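Long-range contacts in multicopper oxidase type 1 (Nitrosomonas europaea, PDB 3G5W), which binds copper and probably acts as a laccase-like oxidoreductase, a trimer of two-domain subunits from the multicopper oxidase family: residues 113-118 and 144-150; 140-145 and 193-198; 164-168 and 257-263; 209-215 and 234-240; 244-248 and 276-281. Numbering follows the deposited sequence.

Contact 1. Residues 113-118 and 144-150; sequences TMRGMW and SDWVSSW
Hydrogen bonding between residues 113-118 and 144-150 rests on one side chain. R115 (chi1 and chi2 both m) points its CA-to-CB bond away from 144-150, yet its guanidinium reaches the carbonyl of W150 edge-on: NH1 to O 2.8 Å, NH2 to O 3.2 Å. E110 takes NE in a salt bridge. Water 1 bridges, donating to T113 O (2.7 Å) and accepting from D145 N (2.9 Å). The CA atoms of M114 and W146 lie 5.5 Å apart. This is where the cupredoxin domain carrying the mononuclear copper meets the first strand of the second domain: 113-118 runs from the end of helix 108-114 through G116, at positive phi (62°), to the copper ligand M117, whose side chain makes no contact with 144-150. M114 (p, t, p) sets CE 3.9 Å from V147 CG2 and makes an oblique Met-aromatic contact, SD 4.8 Å from the five-membered ring centroid of W150. W146 CZ2 meets the edge of W118 at CZ2, 4.0 Å away; W146 NE1 bonds T168.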
# COMPACT_ATOMS: atom_id res chain seq x y z
N THR A 113 3.37 12.71 -12.80
CA THR A 113 4.20 12.70 -11.59
C THR A 113 4.83 14.06 -11.25
O THR A 113 4.77 14.50 -10.10
CB THR A 113 5.30 11.61 -11.66
OG1 THR A 113 4.70 10.33 -11.90
CG2 THR A 113 6.12 11.55 -10.36
N MET A 114 5.42 14.73 -12.25
CA MET A 114 6.19 15.95 -11.96
C MET A 114 5.98 17.17 -12.87
O MET A 114 6.76 18.12 -12.80
CB MET A 114 7.69 15.61 -11.84
CG MET A 114 8.35 15.13 -13.13
SD MET A 114 10.01 14.46 -12.83
CE MET A 114 9.62 12.86 -12.11
N ARG A 115 4.95 17.16 -13.70
CA ARG A 115 4.67 18.35 -14.52
C ARG A 115 3.30 18.97 -14.22
O ARG A 115 2.83 19.83 -14.97
CB ARG A 115 4.84 18.06 -16.02
CG ARG A 115 6.23 17.54 -16.42
CD ARG A 115 7.34 18.57 -16.21
NE ARG A 115 8.66 17.95 -16.30
CZ ARG A 115 9.76 18.39 -15.69
NH1 ARG A 115 10.89 17.73 -15.84
NH2 ARG A 115 9.73 19.48 -14.94
N GLY A 116 2.69 18.54 -13.12
CA GLY A 116 1.44 19.12 -12.61
C GLY A 116 0.23 19.04 -13.52
O GLY A 116 -0.66 19.89 -13.45
N MET A 117 0.16 18.00 -14.36
CA MET A 117 -0.91 17.86 -15.35
C MET A 117 -2.09 17.10 -14.76
O MET A 117 -2.38 15.98 -15.16
CB MET A 117 -0.41 17.17 -16.63
CG MET A 117 0.79 17.86 -17.27
SD MET A 117 0.94 17.46 -19.02
CE MET A 117 -0.42 18.42 -19.72
N TRP A 118 -2.77 17.72 -13.80
CA TRP A 118 -3.88 17.09 -13.08
C TRP A 118 -4.75 18.11 -12.35
O TRP A 118 -4.28 19.17 -11.92
CB TRP A 118 -3.39 15.99 -12.11
CG TRP A 118 -2.09 16.33 -11.40
CD1 TRP A 118 -0.83 15.91 -11.74
CD2 TRP A 118 -1.93 17.18 -10.25
NE1 TRP A 118 0.10 16.44 -10.88
CE2 TRP A 118 -0.55 17.22 -9.96
CE3 TRP A 118 -2.82 17.90 -9.44
CZ2 TRP A 118 -0.03 17.96 -8.89
CZ3 TRP A 118 -2.30 18.63 -8.38
CH2 TRP A 118 -0.92 18.65 -8.11
N SER A 144 0.81 14.68 -4.23
CA SER A 144 1.81 14.52 -5.28
C SER A 144 3.21 14.35 -4.71
O SER A 144 3.51 14.87 -3.64
CB SER A 144 1.81 15.72 -6.22
OG SER A 144 0.63 15.75 -6.99
N ASP A 145 4.06 13.65 -5.47
CA ASP A 145 5.45 13.39 -5.10
C ASP A 145 6.37 13.88 -6.23
O ASP A 145 6.11 13.59 -7.41
CB ASP A 145 5.64 11.89 -4.85
CG ASP A 145 4.49 11.30 -4.05
OD1 ASP A 145 4.41 11.60 -2.85
OD2 ASP A 145 3.67 10.56 -4.62
N TRP A 146 7.42 14.62 -5.89
CA TRP A 146 8.22 15.32 -6.89
C TRP A 146 9.69 14.94 -6.81
O TRP A 146 10.19 14.66 -5.73
CB TRP A 146 8.09 16.85 -6.74
CG TRP A 146 6.68 17.38 -6.69
CD1 TRP A 146 5.79 17.28 -5.64
CD2 TRP A 146 5.99 18.10 -7.73
NE1 TRP A 146 4.60 17.89 -5.97
CE2 TRP A 146 4.69 18.39 -7.24
CE3 TRP A 146 6.33 18.51 -9.02
CZ2 TRP A 146 3.74 19.10 -8.00
CZ3 TRP A 146 5.39 19.22 -9.77
CH2 TRP A 146 4.11 19.50 -9.26
N VAL A 147 10.36 14.94 -7.96
CA VAL A 147 11.81 14.68 -8.06
C VAL A 147 12.51 15.97 -8.50
O VAL A 147 12.49 16.32 -9.69
CB VAL A 147 12.12 13.53 -9.07
CG1 VAL A 147 13.62 13.26 -9.15
CG2 VAL A 147 11.37 12.24 -8.67
N SER A 148 13.13 16.68 -7.55
CA SER A 148 13.66 18.03 -7.81
C SER A 148 14.81 18.10 -8.83
O SER A 148 15.04 19.16 -9.43
CB SER A 148 14.05 18.74 -6.51
OG SER A 148 15.25 18.20 -5.99
N SER A 149 15.51 16.99 -9.04
CA SER A 149 16.59 16.94 -10.03
C SER A 149 16.09 17.22 -11.45
O SER A 149 16.87 17.61 -12.32
CB SER A 149 17.34 15.61 -9.98
OG SER A 149 16.54 14.56 -10.51
N TRP A 150 14.79 17.04 -11.68
CA TRP A 150 14.20 17.31 -13.00
C TRP A 150 13.36 18.59 -13.04
O TRP A 150 12.71 18.87 -14.05
CB TRP A 150 13.35 16.12 -13.48
CG TRP A 150 14.10 14.81 -13.52
CD1 TRP A 150 13.89 13.73 -12.71
CD2 TRP A 150 15.17 14.46 -14.41
NE1 TRP A 150 14.76 12.72 -13.04
CE2 TRP A 150 15.56 13.14 -14.08
CE3 TRP A 150 15.83 15.12 -15.45
CZ2 TRP A 150 16.59 12.47 -14.75
CZ3 TRP A 150 16.86 14.45 -16.13
CH2 TRP A 150 17.22 13.14 -15.77
O HOH W 1 3.62 12.87 -8.23

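Contact 2. Residues 140-145 and 193-198; sequences ILMLSD and IGAGDH
Two backbone hydrogen bonds hold strand residues 140-145 in parallel against the start of 193-198: I193 N to L141 O at 3.0 Å and L143 N to I193 O at 2.9 Å. One residue thus bonds both neighbours of its partner, the signature of a parallel bridge, here M142 with I193 (CA to CA 4.7 Å). Beyond it an inverse gamma turn is centred on G194. D145 (chi1 m) then takes over from the backbone, its OD2 accepting H198 N at 3.1 Å. G196 permits this approach, since a beta carbon there would collide with OD2. The ring of H198 lies with one face over D145 CB and bonds H257 through ND1. Water 2 joins S144 OG (2.9 Å) to A195 O (3.0 Å). Outward, I193 (m, t) packs CD1 on M142 CG at 4.0 Å and on I140 CG2 at 4.1 Å. Strand 137-146 lies here between 166-169 and 187-194 in the sheet, and W101 and W118 of the first domain pack on the side bearing M142.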
# COMPACT_ATOMS: atom_id res chain seq x y z
N ILE A 140 -10.82 19.52 -1.26
CA ILE A 140 -10.11 18.67 -2.21
C ILE A 140 -8.62 18.70 -1.85
O ILE A 140 -8.03 19.78 -1.79
CB ILE A 140 -10.32 19.14 -3.68
CG1 ILE A 140 -11.80 19.00 -4.07
CG2 ILE A 140 -9.41 18.36 -4.65
CD1 ILE A 140 -12.18 19.71 -5.35
N LEU A 141 -8.04 17.53 -1.57
CA LEU A 141 -6.60 17.42 -1.32
C LEU A 141 -5.96 16.46 -2.33
O LEU A 141 -6.15 15.24 -2.24
CB LEU A 141 -6.27 16.93 0.10
CG LEU A 141 -6.97 17.22 1.44
CD1 LEU A 141 -5.90 17.43 2.53
CD2 LEU A 141 -7.99 18.34 1.46
N MET A 142 -5.20 17.02 -3.26
CA MET A 142 -4.50 16.22 -4.27
C MET A 142 -3.05 16.02 -3.85
O MET A 142 -2.31 16.98 -3.64
CB MET A 142 -4.59 16.90 -5.64
CG MET A 142 -6.05 17.18 -6.07
SD MET A 142 -6.25 17.70 -7.78
CE MET A 142 -6.04 16.14 -8.63
N LEU A 143 -2.65 14.76 -3.72
CA LEU A 143 -1.35 14.40 -3.16
C LEU A 143 -0.37 14.05 -4.27
O LEU A 143 -0.67 13.22 -5.12
CB LEU A 143 -1.50 13.20 -2.21
CG LEU A 143 -2.64 13.30 -1.19
CD1 LEU A 143 -2.85 11.97 -0.46
CD2 LEU A 143 -2.37 14.44 -0.19
N SER A 144 0.81 14.68 -4.23
CA SER A 144 1.81 14.52 -5.28
C SER A 144 3.21 14.35 -4.71
O SER A 144 3.51 14.87 -3.64
CB SER A 144 1.81 15.72 -6.22
OG SER A 144 0.63 15.75 -6.99
N ASP A 145 4.06 13.65 -5.47
CA ASP A 145 5.45 13.39 -5.10
C ASP A 145 6.37 13.88 -6.23
O ASP A 145 6.11 13.59 -7.41
CB ASP A 145 5.64 11.89 -4.85
CG ASP A 145 4.49 11.30 -4.05
OD1 ASP A 145 4.41 11.60 -2.85
OD2 ASP A 145 3.67 10.56 -4.62
N ILE A 193 -7.13 12.62 -3.24
CA ILE A 193 -6.83 12.11 -4.57
C ILE A 193 -5.35 11.74 -4.65
O ILE A 193 -4.48 12.58 -4.38
CB ILE A 193 -7.23 13.11 -5.70
CG1 ILE A 193 -8.70 13.55 -5.53
CG2 ILE A 193 -7.00 12.48 -7.08
CD1 ILE A 193 -9.16 14.69 -6.44
N GLY A 194 -5.07 10.48 -4.98
CA GLY A 194 -3.70 9.99 -5.11
C GLY A 194 -3.15 10.32 -6.49
O GLY A 194 -3.14 9.48 -7.39
N ALA A 195 -2.70 11.55 -6.65
CA ALA A 195 -2.19 12.03 -7.93
C ALA A 195 -0.74 11.62 -8.15
O ALA A 195 -0.22 11.70 -9.27
CB ALA A 195 -2.35 13.55 -8.03
N GLY A 196 -0.09 11.15 -7.08
CA GLY A 196 1.34 10.88 -7.09
C GLY A 196 1.74 9.45 -7.39
O GLY A 196 0.90 8.60 -7.69
N ASP A 197 3.04 9.20 -7.28
CA ASP A 197 3.64 7.90 -7.59
C ASP A 197 3.68 6.97 -6.38
O ASP A 197 3.82 5.75 -6.52
CB ASP A 197 5.06 8.11 -8.14
CG ASP A 197 5.62 6.86 -8.78
OD1 ASP A 197 5.23 6.55 -9.92
OD2 ASP A 197 6.46 6.19 -8.14
N HIS A 198 3.58 7.56 -5.19
CA HIS A 198 3.72 6.84 -3.93
C HIS A 198 2.37 6.61 -3.26
O HIS A 198 1.41 7.35 -3.50
CB HIS A 198 4.60 7.64 -2.95
CG HIS A 198 6.04 7.73 -3.33
ND1 HIS A 198 7.02 8.14 -2.45
CD2 HIS A 198 6.68 7.46 -4.50
CE1 HIS A 198 8.19 8.13 -3.05
NE2 HIS A 198 8.02 7.71 -4.30
O HOH W 2 1.48 14.14 -9.19

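Contact 3. Residues 164-168 and 257-263; sequences FDYYT and HTTNGDK
Three aromatic side chains shape much of the contact between residues 164-168 and the irregular loop 257-263. Y167 (chi1 -49°, chi2 -85°) aims its CA-to-CB bond toward the loop and forms an offset stack with H257 (chi1 m): centroids 4.5 Å apart, planes at 28°. H257 CA also lies over that tyrosine ring, a CH-pi contact 3.9 Å from its centroid, while D252 and H198 engage the two imidazole nitrogens. Y166 (chi1 m) lays a ring face over G261 N, 3.6 Å from CZ. The one direct hydrogen bond across is G261 N to D165 O, 3.1 Å. Water 3 links D165 O, T259 OG1 and G261 O, and water 4 links Y167 N, T259 O and N260 OD1, all at 2.6 to 2.9 Å; N260 OD1 also accepts G267 N. Two motifs meet at strand 166-169, an outermost strand of the second domain's six-stranded sheet: a classic beta bulge, D165 and Y166 opposite W146, and a type II' turn over N260-K263, with G261 at phi 60°, psi -123°.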
# COMPACT_ATOMS: atom_id res chain seq x y z
N PHE A 164 13.05 10.97 -5.02
CA PHE A 164 11.92 11.82 -4.66
C PHE A 164 12.31 12.63 -3.43
O PHE A 164 12.90 12.08 -2.51
CB PHE A 164 10.66 10.98 -4.39
CG PHE A 164 10.03 10.43 -5.64
CD1 PHE A 164 9.00 11.11 -6.27
CD2 PHE A 164 10.47 9.22 -6.18
CE1 PHE A 164 8.42 10.60 -7.43
CE2 PHE A 164 9.90 8.71 -7.34
CZ PHE A 164 8.87 9.39 -7.96
N ASP A 165 11.98 13.92 -3.42
CA ASP A 165 12.40 14.77 -2.31
C ASP A 165 11.44 15.89 -1.91
O ASP A 165 11.69 16.58 -0.93
CB ASP A 165 13.82 15.34 -2.56
CG ASP A 165 13.98 15.98 -3.92
OD1 ASP A 165 12.98 16.13 -4.67
OD2 ASP A 165 15.13 16.35 -4.24
N TYR A 166 10.36 16.08 -2.67
CA TYR A 166 9.29 17.01 -2.28
C TYR A 166 7.92 16.37 -2.40
O TYR A 166 7.66 15.59 -3.32
CB TYR A 166 9.36 18.34 -3.06
CG TYR A 166 10.54 19.20 -2.66
CD1 TYR A 166 10.40 20.22 -1.71
CD2 TYR A 166 11.80 18.98 -3.21
CE1 TYR A 166 11.48 21.00 -1.32
CE2 TYR A 166 12.90 19.75 -2.83
CZ TYR A 166 12.73 20.76 -1.89
OH TYR A 166 13.81 21.51 -1.52
N TYR A 167 7.05 16.70 -1.45
CA TYR A 167 5.72 16.10 -1.34
C TYR A 167 4.71 17.20 -1.07
O TYR A 167 4.93 18.06 -0.22
CB TYR A 167 5.73 15.04 -0.22
CG TYR A 167 6.90 14.11 -0.39
CD1 TYR A 167 6.81 13.00 -1.24
CD2 TYR A 167 8.12 14.38 0.22
CE1 TYR A 167 7.91 12.16 -1.44
CE2 TYR A 167 9.22 13.55 0.03
CZ TYR A 167 9.10 12.44 -0.80
OH TYR A 167 10.18 11.61 -1.01
N THR A 168 3.60 17.19 -1.80
CA THR A 168 2.68 18.33 -1.78
C THR A 168 1.21 17.95 -1.60
O THR A 168 0.80 16.86 -1.98
CB THR A 168 2.82 19.22 -3.06
OG1 THR A 168 2.48 18.46 -4.22
CG2 THR A 168 4.25 19.79 -3.22
N HIS A 257 7.72 11.46 3.81
CA HIS A 257 6.87 12.40 3.07
C HIS A 257 6.61 13.70 3.84
O HIS A 257 5.81 14.53 3.40
CB HIS A 257 5.52 11.76 2.69
CG HIS A 257 5.63 10.64 1.70
ND1 HIS A 257 4.55 9.86 1.34
CD2 HIS A 257 6.69 10.15 1.02
CE1 HIS A 257 4.94 8.95 0.46
NE2 HIS A 257 6.23 9.10 0.25
N THR A 258 7.25 13.86 4.99
CA THR A 258 7.12 15.08 5.80
C THR A 258 8.43 15.87 5.84
O THR A 258 8.71 16.62 6.79
CB THR A 258 6.65 14.78 7.24
OG1 THR A 258 7.60 13.92 7.89
CG2 THR A 258 5.27 14.12 7.25
N THR A 259 9.23 15.71 4.79
CA THR A 259 10.48 16.45 4.66
C THR A 259 10.46 17.32 3.40
O THR A 259 9.85 16.93 2.38
CB THR A 259 11.72 15.52 4.65
OG1 THR A 259 11.55 14.50 3.65
CG2 THR A 259 11.92 14.85 6.01
N ASN A 260 11.09 18.49 3.48
CA ASN A 260 11.38 19.35 2.34
C ASN A 260 12.86 19.22 2.01
O ASN A 260 13.71 19.73 2.73
CB ASN A 260 11.06 20.82 2.67
CG ASN A 260 9.58 21.08 2.86
OD1 ASN A 260 8.73 20.37 2.32
ND2 ASN A 260 9.26 22.13 3.62
N GLY A 261 13.18 18.51 0.93
CA GLY A 261 14.57 18.17 0.64
C GLY A 261 15.11 17.35 1.80
O GLY A 261 14.53 16.32 2.15
N ASP A 262 16.19 17.79 2.43
CA ASP A 262 16.66 17.08 3.62
C ASP A 262 16.32 17.74 4.97
O ASP A 262 16.89 17.39 6.01
CB ASP A 262 18.15 16.69 3.51
CG ASP A 262 19.07 17.87 3.37
OD1 ASP A 262 18.59 19.03 3.41
OD2 ASP A 262 20.29 17.63 3.22
N LYS A 263 15.38 18.68 4.95
CA LYS A 263 14.91 19.34 6.16
C LYS A 263 13.61 18.71 6.67
O LYS A 263 12.71 18.46 5.88
CB LYS A 263 14.66 20.83 5.91
CG LYS A 263 15.88 21.66 5.49
CD LYS A 263 15.93 21.86 3.98
CE LYS A 263 14.86 22.86 3.49
NZ LYS A 263 14.55 22.65 2.05
O HOH W 3 12.54 14.96 1.22
O HOH W 4 8.26 18.27 0.68

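Contact 4. Residues 209-215 and 234-240; sequences SQIAFKD and ERYDVIL
A classic beta bulge interrupts this antiparallel pair: A212 and F213 both face D237, and the register slips by one between I211 and F213. D237 O accepts A212 N at 3.0 Å and, weakly, F213 N at 3.5 Å. Before the bulge Q210 pairs with I239 (Q210 N to I239 O 3.1 Å, I239 N to Q210 O 2.9 Å) and I211 faces V238 in a non-hydrogen-bonded pair. After it, D237 N bonds F213 O at 3.1 Å and K214 faces Y236. The axes of strands 209-214 and 235-240 approach to 4.6 Å at 139°. D215, at positive phi (48°), ends the pairing: its N bonds R235 O at 2.8 Å and its OD2 accepts R235 N at 3.1 Å. K214 NZ joins E234 OE2 (2.7 Å) and D215 OD1 (3.0 Å) in a salt-bridge network, extended by a long pair, D215 OD2 to R235 NH1 (3.6 Å). R235 also bonds G233 O through NH1 and forms a salt bridge with D226 of the second subunit; D215 OD1 takes amides of that subunit. I211 CG2 packs on Y236 CD1 at 3.6 Å, and A212 CB on I239 CD1 at 3.8 Å. D237, whose charge is met by R189, lies with F213 on the face opposite I211. Such a bulged antiparallel pair in the second cupredoxin domain suits the curvature of a Greek-key beta sandwich.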
# COMPACT_ATOMS: atom_id res chain seq x y z
N SER A 209 -11.81 9.33 11.51
CA SER A 209 -11.94 9.31 10.05
C SER A 209 -13.00 8.30 9.64
O SER A 209 -12.87 7.11 9.94
CB SER A 209 -10.61 8.96 9.39
OG SER A 209 -9.67 10.01 9.53
N GLN A 210 -14.05 8.78 8.98
CA GLN A 210 -15.05 7.89 8.40
C GLN A 210 -14.75 7.79 6.90
O GLN A 210 -15.04 8.71 6.14
CB GLN A 210 -16.47 8.42 8.61
CG GLN A 210 -16.88 8.63 10.07
CD GLN A 210 -18.23 9.32 10.19
OE1 GLN A 210 -19.26 8.78 9.78
NE2 GLN A 210 -18.24 10.54 10.74
N ILE A 211 -14.16 6.67 6.50
CA ILE A 211 -13.82 6.43 5.09
C ILE A 211 -15.11 6.00 4.41
O ILE A 211 -15.55 4.86 4.55
CB ILE A 211 -12.71 5.36 4.95
CG1 ILE A 211 -11.49 5.76 5.79
CG2 ILE A 211 -12.33 5.17 3.47
CD1 ILE A 211 -10.50 4.65 6.08
N ALA A 212 -15.73 6.94 3.68
CA ALA A 212 -17.11 6.76 3.21
C ALA A 212 -17.27 6.45 1.71
O ALA A 212 -18.30 5.89 1.31
CB ALA A 212 -17.95 7.97 3.59
N PHE A 213 -16.29 6.85 0.91
CA PHE A 213 -16.32 6.61 -0.54
C PHE A 213 -14.95 6.17 -1.03
O PHE A 213 -13.93 6.68 -0.56
CB PHE A 213 -16.75 7.87 -1.32
CG PHE A 213 -18.15 8.34 -1.02
CD1 PHE A 213 -19.19 8.10 -1.92
CD2 PHE A 213 -18.43 9.07 0.14
CE1 PHE A 213 -20.48 8.54 -1.66
CE2 PHE A 213 -19.72 9.51 0.41
CZ PHE A 213 -20.75 9.24 -0.49
N LYS A 214 -14.93 5.23 -1.98
CA LYS A 214 -13.71 4.86 -2.70
C LYS A 214 -13.98 5.01 -4.19
O LYS A 214 -15.00 4.53 -4.68
CB LYS A 214 -13.26 3.42 -2.41
CG LYS A 214 -12.12 2.95 -3.34
CD LYS A 214 -11.68 1.51 -3.10
CE LYS A 214 -10.82 0.99 -4.28
NZ LYS A 214 -9.78 1.98 -4.75
N ASP A 215 -13.06 5.68 -4.88
CA ASP A 215 -13.15 5.92 -6.33
C ASP A 215 -14.52 6.44 -6.75
O ASP A 215 -15.04 6.08 -7.81
CB ASP A 215 -12.81 4.64 -7.12
CG ASP A 215 -11.42 4.09 -6.80
OD1 ASP A 215 -11.13 2.96 -7.25
OD2 ASP A 215 -10.62 4.77 -6.10
N GLU A 234 -6.20 6.09 -6.82
CA GLU A 234 -7.35 5.95 -5.91
C GLU A 234 -7.86 7.31 -5.43
O GLU A 234 -7.10 8.27 -5.36
CB GLU A 234 -6.98 5.12 -4.68
CG GLU A 234 -6.58 3.69 -4.98
CD GLU A 234 -6.51 2.86 -3.71
OE1 GLU A 234 -5.53 3.02 -2.94
OE2 GLU A 234 -7.45 2.06 -3.48
N ARG A 235 -9.15 7.36 -5.10
CA ARG A 235 -9.69 8.48 -4.36
C ARG A 235 -10.45 7.94 -3.17
O ARG A 235 -11.14 6.92 -3.28
CB ARG A 235 -10.64 9.33 -5.21
CG ARG A 235 -9.96 10.16 -6.31
CD ARG A 235 -9.75 9.34 -7.57
NE ARG A 235 -11.02 9.01 -8.21
CZ ARG A 235 -11.26 7.89 -8.87
NH1 ARG A 235 -10.32 6.95 -8.98
NH2 ARG A 235 -12.46 7.69 -9.41
N TYR A 236 -10.31 8.62 -2.03
CA TYR A 236 -11.10 8.34 -0.85
C TYR A 236 -11.74 9.62 -0.34
O TYR A 236 -11.07 10.64 -0.20
CB TYR A 236 -10.23 7.72 0.24
CG TYR A 236 -9.86 6.28 -0.04
CD1 TYR A 236 -10.75 5.25 0.25
CD2 TYR A 236 -8.63 5.96 -0.62
CE1 TYR A 236 -10.42 3.92 -0.01
CE2 TYR A 236 -8.29 4.63 -0.89
CZ TYR A 236 -9.19 3.62 -0.58
OH TYR A 236 -8.88 2.30 -0.84
N ASP A 237 -13.05 9.57 -0.08
CA ASP A 237 -13.73 10.66 0.62
C ASP A 237 -13.83 10.31 2.09
O ASP A 237 -14.41 9.29 2.47
CB ASP A 237 -15.14 10.92 0.05
CG ASP A 237 -15.11 11.41 -1.40
OD1 ASP A 237 -15.99 12.20 -1.78
OD2 ASP A 237 -14.22 10.99 -2.18
N VAL A 238 -13.24 11.17 2.92
CA VAL A 238 -13.22 10.96 4.36
C VAL A 238 -14.09 12.02 5.00
O VAL A 238 -13.88 13.22 4.80
CB VAL A 238 -11.78 11.05 4.92
CG1 VAL A 238 -11.77 10.77 6.42
CG2 VAL A 238 -10.87 10.05 4.20
N ILE A 239 -15.09 11.57 5.76
CA ILE A 239 -15.98 12.48 6.48
C ILE A 239 -15.60 12.55 7.96
O ILE A 239 -15.41 11.51 8.61
CB ILE A 239 -17.48 12.15 6.22
CG1 ILE A 239 -17.91 12.78 4.89
CG2 ILE A 239 -18.38 12.75 7.32
CD1 ILE A 239 -18.15 11.81 3.77
N LEU A 240 -15.44 13.77 8.47
CA LEU A 240 -15.04 13.99 9.86
C LEU A 240 -16.06 14.88 10.55
O LEU A 240 -16.39 15.97 10.05
CB LEU A 240 -13.65 14.65 9.92
CG LEU A 240 -12.41 14.07 9.24
CD1 LEU A 240 -11.33 15.15 9.11
CD2 LEU A 240 -11.85 12.91 10.03
O HOH W 5 -14.67 5.19 -10.25

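Contact 5. Residues 244-248 and 276-281; sequences NPGLW and EVGIDH
V277, L247 and P245 carry this contact, which ties the entry of strand 247-252 to the loop that follows its sheet neighbour, strand 269-274. V277 (chi1 -53°) aims its CA-to-CB bond toward 244-248 and spreads both methyls over it: CG1 lies 4.0 Å from P245 CB, CG2 3.7 Å from G246 O and 3.9 Å from L247 CD2. L247 (m, t) extends along the second segment, CD2 3.7 Å from G278 O and CD1 3.7 Å from H281 CD2. P245 adds CB at 4.1 Å from E276 CB. The nearest CA pairs are G246 with V277 (5.8 Å) and P245 with E276 (6.4 Å). G246 is nearly fully extended (phi 174°, psi -169°), and a beta carbon on it would strike W248 CZ2; W248 NE1 donates to N244 O at 2.8 Å. W69 of the third subunit packs on V277 and L247 and meets the H281 ring edge-to-face. With no hydrogen bond crossing between the segments, their association depends on shape and apolar contact, completed by the neighbouring subunit.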
# COMPACT_ATOMS: atom_id res chain seq x y z
N ASN A 244 -14.63 18.39 18.42
CA ASN A 244 -13.53 18.35 19.37
C ASN A 244 -12.58 19.54 19.19
O ASN A 244 -11.51 19.39 18.60
CB ASN A 244 -12.80 16.98 19.24
CG ASN A 244 -11.70 16.78 20.26
OD1 ASN A 244 -10.84 15.90 20.10
ND2 ASN A 244 -11.70 17.59 21.32
N PRO A 245 -12.99 20.74 19.67
CA PRO A 245 -12.16 21.94 19.50
C PRO A 245 -10.72 21.83 19.96
O PRO A 245 -10.44 21.37 21.08
CB PRO A 245 -12.92 23.01 20.29
CG PRO A 245 -14.35 22.55 20.22
CD PRO A 245 -14.25 21.05 20.36
N GLY A 246 -9.81 22.23 19.06
CA GLY A 246 -8.38 22.25 19.31
C GLY A 246 -7.63 22.62 18.03
O GLY A 246 -8.23 23.08 17.07
N LEU A 247 -6.31 22.45 18.06
CA LEU A 247 -5.47 22.56 16.87
C LEU A 247 -4.94 21.17 16.58
O LEU A 247 -4.30 20.54 17.44
CB LEU A 247 -4.34 23.57 17.09
CG LEU A 247 -4.77 25.01 17.44
CD1 LEU A 247 -3.57 25.90 17.70
CD2 LEU A 247 -5.67 25.63 16.37
N TRP A 248 -5.23 20.67 15.38
CA TRP A 248 -5.06 19.25 15.06
C TRP A 248 -4.28 19.02 13.78
O TRP A 248 -4.64 19.55 12.73
CB TRP A 248 -6.43 18.59 14.92
CG TRP A 248 -7.33 18.75 16.10
CD1 TRP A 248 -8.42 19.56 16.20
CD2 TRP A 248 -7.20 18.10 17.37
NE1 TRP A 248 -9.00 19.44 17.44
CE2 TRP A 248 -8.27 18.55 18.18
CE3 TRP A 248 -6.29 17.17 17.89
CZ2 TRP A 248 -8.44 18.11 19.50
CZ3 TRP A 248 -6.47 16.73 19.21
CH2 TRP A 248 -7.55 17.19 19.99
N GLU A 276 -13.12 28.18 18.04
CA GLU A 276 -13.31 28.19 19.49
C GLU A 276 -12.00 28.34 20.29
O GLU A 276 -11.98 29.04 21.31
CB GLU A 276 -14.06 26.93 19.95
CG GLU A 276 -15.56 26.91 19.60
CD GLU A 276 -15.86 26.34 18.21
OE1 GLU A 276 -17.05 26.28 17.84
OE2 GLU A 276 -14.91 25.95 17.49
N VAL A 277 -10.92 27.70 19.84
CA VAL A 277 -9.64 27.76 20.56
C VAL A 277 -8.70 28.88 20.09
O VAL A 277 -7.77 29.25 20.80
CB VAL A 277 -8.88 26.39 20.61
CG1 VAL A 277 -9.79 25.28 21.14
CG2 VAL A 277 -8.31 26.02 19.25
N GLY A 278 -8.94 29.39 18.89
CA GLY A 278 -8.12 30.47 18.33
C GLY A 278 -6.72 30.01 17.95
O GLY A 278 -6.35 28.85 18.16
N ILE A 279 -5.94 30.92 17.39
CA ILE A 279 -4.59 30.58 16.95
C ILE A 279 -3.50 31.33 17.72
O ILE A 279 -2.31 31.20 17.42
CB ILE A 279 -4.43 30.76 15.42
CG1 ILE A 279 -4.66 32.21 14.99
CG2 ILE A 279 -5.37 29.81 14.67
CD1 ILE A 279 -4.10 32.56 13.62
N ASP A 280 -3.90 32.10 18.73
CA ASP A 280 -2.97 32.92 19.50
C ASP A 280 -2.30 32.10 20.60
O ASP A 280 -2.61 32.24 21.79
CB ASP A 280 -3.67 34.16 20.08
CG ASP A 280 -2.70 35.29 20.40
OD1 ASP A 280 -1.47 35.11 20.26
OD2 ASP A 280 -3.17 36.38 20.79
N HIS A 281 -1.39 31.23 20.18
CA HIS A 281 -0.64 30.38 21.10
C HIS A 281 0.85 30.53 20.80
O HIS A 281 1.25 30.47 19.63
CB HIS A 281 -1.08 28.92 20.95
CG HIS A 281 -2.56 28.74 21.08
ND1 HIS A 281 -3.20 28.67 22.30
CD2 HIS A 281 -3.53 28.63 20.14
CE1 HIS A 281 -4.49 28.51 22.11
NE2 HIS A 281 -4.72 28.48 20.81

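Overall arrangement
Contacts 1, 2 and 3 form a continuous group around strand 137-146, their centres 10 to 14 Å apart. Contacts 1 and 2 share S144 and D145, and H198 of contact 2 bonds H257 of contact 3 (ND1 to NE2 3.0 Å). Contact 4 extends the same sheet, G194 N meeting E234 O at 3.0 Å. Contact 5 stands apart, its centre about 34 Å from that of contact 1, on the sheet of strand 247-252, and it meets the third subunit, as does contact 3. Copper lies closest to contact 1, which supplies the ligand M117; the side chains of I193 and R235 come within about 8 and 7 Å of a Cu-O-Cu centre.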